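Local coordinates for protein glycerol dehydratase (Clostridium butyricum, PDB 1R9D) that probably dehydrates glycerol by glycyl-radical chemistry without vitamin B12, as a lyase of the pyruvate formate-lyase-like family, at residues A[444-452]-A[499-510]. Numbering follows the deposited sequence.
Sequences GWHDSAFFN and VKHMCCADNCID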
ATOM      1  N   GLY A 444       2.210  13.039  16.703  1.00 22.98           N
ATOM      2  CA  GLY A 444       3.483  12.956  17.407  1.00 23.06           C
ATOM      3  C   GLY A 444       4.065  11.629  17.855  1.00 22.28           C
ATOM      4  O   GLY A 444       5.237  11.594  18.235  1.00 22.20           O
ATOM      5  N   TRP A 445       3.288  10.547  17.831  1.00 22.70           N
ATOM      6  CA  TRP A 445       3.819   9.249  18.263  1.00 22.30           C
ATOM      7  C   TRP A 445       4.630   9.466  19.556  1.00 22.18           C
ATOM      8  O   TRP A 445       5.746   8.969  19.701  1.00 22.97           O
ATOM      9  CB  TRP A 445       4.711   8.667  17.150  1.00 22.08           C
ATOM     10  CG  TRP A 445       3.976   7.728  16.225  1.00 22.49           C
ATOM     11  CD1 TRP A 445       2.754   7.930  15.644  1.00 23.30           C
ATOM     12  CD2 TRP A 445       4.379   6.405  15.861  1.00 22.34           C
ATOM     13  NE1 TRP A 445       2.363   6.805  14.951  1.00 24.05           N
ATOM     14  CE2 TRP A 445       3.342   5.853  15.071  1.00 23.98           C
ATOM     15  CE3 TRP A 445       5.513   5.627  16.131  1.00 23.50           C
ATOM     16  CZ2 TRP A 445       3.406   4.555  14.552  1.00 23.93           C
ATOM     17  CZ3 TRP A 445       5.577   4.331  15.613  1.00 24.79           C
ATOM     18  CH2 TRP A 445       4.527   3.811  14.834  1.00 23.18           C
ATOM     19  N   HIS A 446       4.035  10.199  20.493  1.00 22.31           N
ATOM     20  CA  HIS A 446       4.682  10.574  21.755  1.00 22.93           C
ATOM     21  C   HIS A 446       5.151   9.500  22.753  1.00 23.96           C
ATOM     22  O   HIS A 446       5.783   9.831  23.764  1.00 24.00           O
ATOM     23  CB  HIS A 446       3.809  11.610  22.463  1.00 21.75           C
ATOM     24  CG  HIS A 446       3.612  12.870  21.672  1.00 22.65           C
ATOM     25  ND1 HIS A 446       4.623  13.788  21.469  1.00 21.83           N
ATOM     26  CD2 HIS A 446       2.526  13.360  21.028  1.00 20.23           C
ATOM     27  CE1 HIS A 446       4.166  14.790  20.737  1.00 21.11           C
ATOM     28  NE2 HIS A 446       2.897  14.554  20.456  1.00 21.32           N
ATOM     29  N   ASP A 447       4.831   8.234  22.513  1.00 23.30           N
ATOM     30  CA  ASP A 447       5.339   7.177  23.390  1.00 24.03           C
ATOM     31  C   ASP A 447       5.568   5.936  22.544  1.00 24.17           C
ATOM     32  O   ASP A 447       4.950   4.884  22.740  1.00 23.96           O
ATOM     33  CB  ASP A 447       4.395   6.869  24.554  1.00 25.14           C
ATOM     34  CG  ASP A 447       5.063   5.999  25.614  1.00 27.29           C
ATOM     35  OD1 ASP A 447       6.289   5.766  25.494  1.00 26.72           O
ATOM     36  OD2 ASP A 447       4.384   5.556  26.566  1.00 28.75           O
ATOM     37  N   SER A 448       6.482   6.079  21.592  1.00 22.20           N
ATOM     38  CA  SER A 448       6.808   5.017  20.657  1.00 22.62           C
ATOM     39  C   SER A 448       7.700   3.910  21.210  1.00 22.69           C
ATOM     40  O   SER A 448       7.841   2.863  20.583  1.00 23.80           O
ATOM     41  CB  SER A 448       7.454   5.620  19.407  1.00 24.38           C
ATOM     42  OG  SER A 448       8.728   6.175  19.700  1.00 26.01           O
ATOM     43  N   ALA A 449       8.302   4.132  22.377  1.00 22.46           N
ATOM     44  CA  ALA A 449       9.173   3.118  22.968  1.00 22.53           C
ATOM     45  C   ALA A 449       9.758   3.534  24.311  1.00 22.44           C
ATOM     46  O   ALA A 449       9.748   4.710  24.665  1.00 22.53           O
ATOM     47  CB  ALA A 449      10.310   2.796  22.010  1.00 22.22           C
ATOM     48  N   PHE A 450      10.240   2.545  25.062  1.00 23.13           N
ATOM     49  CA  PHE A 450      10.913   2.786  26.340  1.00 22.31           C
ATOM     50  C   PHE A 450      12.287   2.157  26.142  1.00 22.33           C
ATOM     51  O   PHE A 450      12.398   1.037  25.633  1.00 22.33           O
ATOM     52  CB  PHE A 450      10.191   2.116  27.517  1.00 22.78           C
ATOM     53  CG  PHE A 450       8.943   2.830  27.955  1.00 22.95           C
ATOM     54  CD1 PHE A 450       7.695   2.262  27.738  1.00 24.53           C
ATOM     55  CD2 PHE A 450       9.019   4.065  28.592  1.00 23.78           C
ATOM     56  CE1 PHE A 450       6.533   2.914  28.154  1.00 24.90           C
ATOM     57  CE2 PHE A 450       7.867   4.726  29.010  1.00 23.84           C
ATOM     58  CZ  PHE A 450       6.620   4.147  28.791  1.00 24.11           C
ATOM     59  N   PHE A 451      13.325   2.881  26.543  1.00 22.05           N
ATOM     60  CA  PHE A 451      14.711   2.443  26.371  1.00 21.06           C
ATOM     61  C   PHE A 451      15.411   2.412  27.731  1.00 20.51           C
ATOM     62  O   PHE A 451      15.396   3.399  28.458  1.00 21.65           O
ATOM     63  CB  PHE A 451      15.413   3.431  25.435  1.00 21.37           C
ATOM     64  CG  PHE A 451      16.789   3.015  25.015  1.00 23.72           C
ATOM     65  CD1 PHE A 451      16.988   2.337  23.815  1.00 24.38           C
ATOM     66  CD2 PHE A 451      17.894   3.340  25.796  1.00 23.70           C
ATOM     67  CE1 PHE A 451      18.269   1.993  23.393  1.00 25.49           C
ATOM     68  CE2 PHE A 451      19.185   3.000  25.385  1.00 24.24           C
ATOM     69  CZ  PHE A 451      19.374   2.327  24.182  1.00 25.32           C
ATOM     70  N   ASN A 452      16.017   1.276  28.065  1.00 21.08           N
ATOM     71  CA  ASN A 452      16.697   1.107  29.353  1.00 21.66           C
ATOM     72  C   ASN A 452      18.134   1.626  29.322  1.00 22.40           C
ATOM     73  O   ASN A 452      19.041   0.940  28.856  1.00 23.04           O
ATOM     74  CB  ASN A 452      16.700  -0.376  29.747  1.00 21.94           C
ATOM     75  CG  ASN A 452      17.153  -0.597  31.178  1.00 23.42           C
ATOM     76  OD1 ASN A 452      17.947   0.176  31.719  1.00 23.49           O
ATOM     77  ND2 ASN A 452      16.656  -1.666  31.799  1.00 23.93           N
ATOM     78  N   VAL A 499      19.942   2.234  19.906  1.00 23.70           N
ATOM     79  CA  VAL A 499      19.011   3.303  19.566  1.00 24.16           C
ATOM     80  C   VAL A 499      18.668   3.162  18.081  1.00 24.01           C
ATOM     81  O   VAL A 499      17.529   3.370  17.677  1.00 24.01           O
ATOM     82  CB  VAL A 499      19.607   4.705  19.829  1.00 22.14           C
ATOM     83  CG1 VAL A 499      18.684   5.777  19.263  1.00 22.33           C
ATOM     84  CG2 VAL A 499      19.769   4.920  21.328  1.00 24.06           C
ATOM     85  N   LYS A 500      19.655   2.784  17.274  1.00 25.05           N
ATOM     86  CA  LYS A 500      19.425   2.608  15.846  1.00 26.16           C
ATOM     87  C   LYS A 500      18.324   1.574  15.597  1.00 26.29           C
ATOM     88  O   LYS A 500      17.395   1.814  14.826  1.00 26.13           O
ATOM     89  CB  LYS A 500      20.705   2.149  15.141  1.00 28.06           C
ATOM     90  CG  LYS A 500      20.558   2.061  13.628  1.00 30.31           C
ATOM     91  CD  LYS A 500      21.291   0.867  13.040  1.00 34.74           C
ATOM     92  CE  LYS A 500      22.784   0.920  13.299  1.00 36.72           C
ATOM     93  NZ  LYS A 500      23.477  -0.251  12.680  1.00 39.02           N
ATOM     94  N   HIS A 501      18.419   0.422  16.253  1.00 25.13           N
ATOM     95  CA  HIS A 501      17.410  -0.611  16.046  1.00 25.23           C
ATOM     96  C   HIS A 501      16.046  -0.299  16.646  1.00 24.71           C
ATOM     97  O   HIS A 501      15.024  -0.751  16.131  1.00 25.41           O
ATOM     98  CB  HIS A 501      17.951  -1.960  16.525  1.00 25.62           C
ATOM     99  CG  HIS A 501      19.007  -2.515  15.622  1.00 26.48           C
ATOM    100  ND1 HIS A 501      18.732  -2.947  14.342  1.00 27.93           N
ATOM    101  CD2 HIS A 501      20.349  -2.618  15.773  1.00 28.06           C
ATOM    102  CE1 HIS A 501      19.860  -3.288  13.742  1.00 28.67           C
ATOM    103  NE2 HIS A 501      20.856  -3.097  14.588  1.00 28.74           N
ATOM    104  N   MET A 502      16.021   0.487  17.718  1.00 23.93           N
ATOM    105  CA  MET A 502      14.757   0.871  18.332  1.00 23.65           C
ATOM    106  C   MET A 502      14.013   1.786  17.358  1.00 24.78           C
ATOM    107  O   MET A 502      12.811   1.635  17.129  1.00 23.22           O
ATOM    108  CB  MET A 502      15.000   1.617  19.650  1.00 23.42           C
ATOM    109  CG  MET A 502      13.764   2.325  20.202  1.00 23.18           C
ATOM    110  SD  MET A 502      14.060   3.200  21.751  1.00 22.60           S
ATOM    111  CE  MET A 502      15.071   4.576  21.177  1.00 22.01           C
ATOM    112  N   CYS A 503      14.735   2.736  16.772  1.00 24.23           N
ATOM    113  CA  CYS A 503      14.108   3.660  15.838  1.00 25.31           C
ATOM    114  C   CYS A 503      13.683   2.969  14.546  1.00 25.15           C
ATOM    115  O   CYS A 503      12.632   3.288  13.976  1.00 25.28           O
ATOM    116  CB  CYS A 503      15.045   4.840  15.568  1.00 25.47           C
ATOM    117  SG  CYS A 503      15.223   5.886  17.039  1.00 25.61           S
ATOM    118  N   CYS A 504      14.478   2.008  14.089  1.00 26.19           N
ATOM    119  CA  CYS A 504      14.129   1.267  12.881  1.00 26.89           C
ATOM    120  C   CYS A 504      12.876   0.433  13.148  1.00 25.67           C
ATOM    121  O   CYS A 504      11.981   0.367  12.305  1.00 23.25           O
ATOM    122  CB  CYS A 504      15.284   0.357  12.448  1.00 29.99           C
ATOM    123  SG  CYS A 504      16.738   1.269  11.858  1.00 41.15           S
ATOM    124  N   ALA A 505      12.811  -0.192  14.325  1.00 23.95           N
ATOM    125  CA  ALA A 505      11.648  -1.003  14.697  1.00 23.08           C
ATOM    126  C   ALA A 505      10.397  -0.122  14.724  1.00 22.86           C
ATOM    127  O   ALA A 505       9.336  -0.514  14.223  1.00 22.87           O
ATOM    128  CB  ALA A 505      11.869  -1.648  16.069  1.00 22.81           C
ATOM    129  N   ASP A 506      10.523   1.063  15.312  1.00 21.20           N
ATOM    130  CA  ASP A 506       9.413   2.009  15.375  1.00 21.91           C
ATOM    131  C   ASP A 506       8.933   2.350  13.966  1.00 22.49           C
ATOM    132  O   ASP A 506       7.728   2.386  13.701  1.00 23.24           O
ATOM    133  CB  ASP A 506       9.848   3.300  16.074  1.00 21.73           C
ATOM    134  CG  ASP A 506       9.542   3.292  17.559  1.00 23.85           C
ATOM    135  OD1 ASP A 506      10.153   4.101  18.286  1.00 25.07           O
ATOM    136  OD2 ASP A 506       8.678   2.499  17.995  1.00 23.16           O
ATOM    137  N   ASN A 507       9.874   2.603  13.061  1.00 21.54           N
ATOM    138  CA  ASN A 507       9.500   2.948  11.697  1.00 22.18           C
ATOM    139  C   ASN A 507       8.755   1.823  10.978  1.00 22.80           C
ATOM    140  O   ASN A 507       7.891   2.089  10.143  1.00 22.98           O
ATOM    141  CB  ASN A 507      10.730   3.386  10.890  1.00 22.34           C
ATOM    142  CG  ASN A 507      11.199   4.788  11.262  1.00 23.15           C
ATOM    143  OD1 ASN A 507      10.426   5.595  11.788  1.00 22.92           O
ATOM    144  ND2 ASN A 507      12.464   5.089  10.979  1.00 23.66           N
ATOM    145  N   CYS A 508       9.081   0.573  11.303  1.00 22.23           N
ATOM    146  CA  CYS A 508       8.403  -0.564  10.685  1.00 22.62           C
ATOM    147  C   CYS A 508       6.958  -0.644  11.178  1.00 23.14           C
ATOM    148  O   CYS A 508       6.050  -0.985  10.417  1.00 22.52           O
ATOM    149  CB  CYS A 508       9.141  -1.869  11.002  1.00 23.71           C
ATOM    150  SG  CYS A 508      10.748  -2.035  10.171  1.00 26.07           S
ATOM    151  N   ILE A 509       6.753  -0.324  12.453  1.00 21.99           N
ATOM    152  CA  ILE A 509       5.426  -0.331  13.054  1.00 22.37           C
ATOM    153  C   ILE A 509       4.622   0.832  12.468  1.00 22.86           C
ATOM    154  O   ILE A 509       3.410   0.725  12.263  1.00 21.87           O
ATOM    155  CB  ILE A 509       5.529  -0.181  14.588  1.00 22.40           C
ATOM    156  CG1 ILE A 509       6.236  -1.408  15.166  1.00 21.48           C
ATOM    157  CG2 ILE A 509       4.142  -0.023  15.216  1.00 22.39           C
ATOM    158  CD1 ILE A 509       6.628  -1.237  16.627  1.00 23.37           C
ATOM    159  N   ASP A 510       5.316   1.934  12.189  1.00 22.63           N
ATOM    160  CA  ASP A 510       4.721   3.143  11.614  1.00 23.13           C
ATOM    161  C   ASP A 510       4.162   2.785  10.228  1.00 23.61           C
ATOM    162  O   ASP A 510       3.007   3.088   9.903  1.00 24.21           O
ATOM    163  CB  ASP A 510       5.815   4.220  11.487  1.00 23.39           C
ATOM    164  CG  ASP A 510       5.275   5.646  11.556  1.00 25.72           C
ATOM    165  OD1 ASP A 510       4.204   5.928  10.978  1.00 26.46           O
ATOM    166  OD2 ASP A 510       5.951   6.502  12.181  1.00 26.48           O
TER
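Trp-445, Ser-448, Ala-449 and Phe-451 lie against one side of helix 499-510, a worked example of how a strand and the loop leading into it pack on a helix inside a glycyl-radical enzyme of the pyruvate formate-lyase type. Strand 449-452 runs nearly antiparallel to the helix, at 167°, and is itself paired with strand 543-551.

Apolar contacts fill the end near Phe-451. Phe-451 CZ lies 3.9 Å from Val-499 CG2, a reach made by a side chain whose CG is trans to the backbone N (chi1 -172°). Met-502 SD lies 3.7 Å from Phe-451 CD1, an oblique Met-aromatic contact, and the same sulfur touches Ala-449 CB. Tyr-620 of helix 607-624 packs on both Val-499 and Met-502.

Stacking governs the other end. The carboxylate of Asp-510 lies almost flat over the Trp-445 indole, the planes 8° apart, with OD2 3.8 Å above the ring. Arg-631 forms a salt bridge with that OD2, which probably steadies the acid there. The indole's six-membered rim also meets the helix backbone, CH2 standing 3.3 Å from Asp-510 CA, while Ile-509 CG2 touches CH2.

The polar centre is buried, and the side chain of Ser-448 is about 9 Å from a bound glycerol, which the preceding residue, Asp-447, hydrogen-bonds through OD2. Ser-448 OG donates to Asp-506 OD1 from above the carboxylate plane, and Asp-506 OD2 comes within 2.7 Å of Ser-448 O.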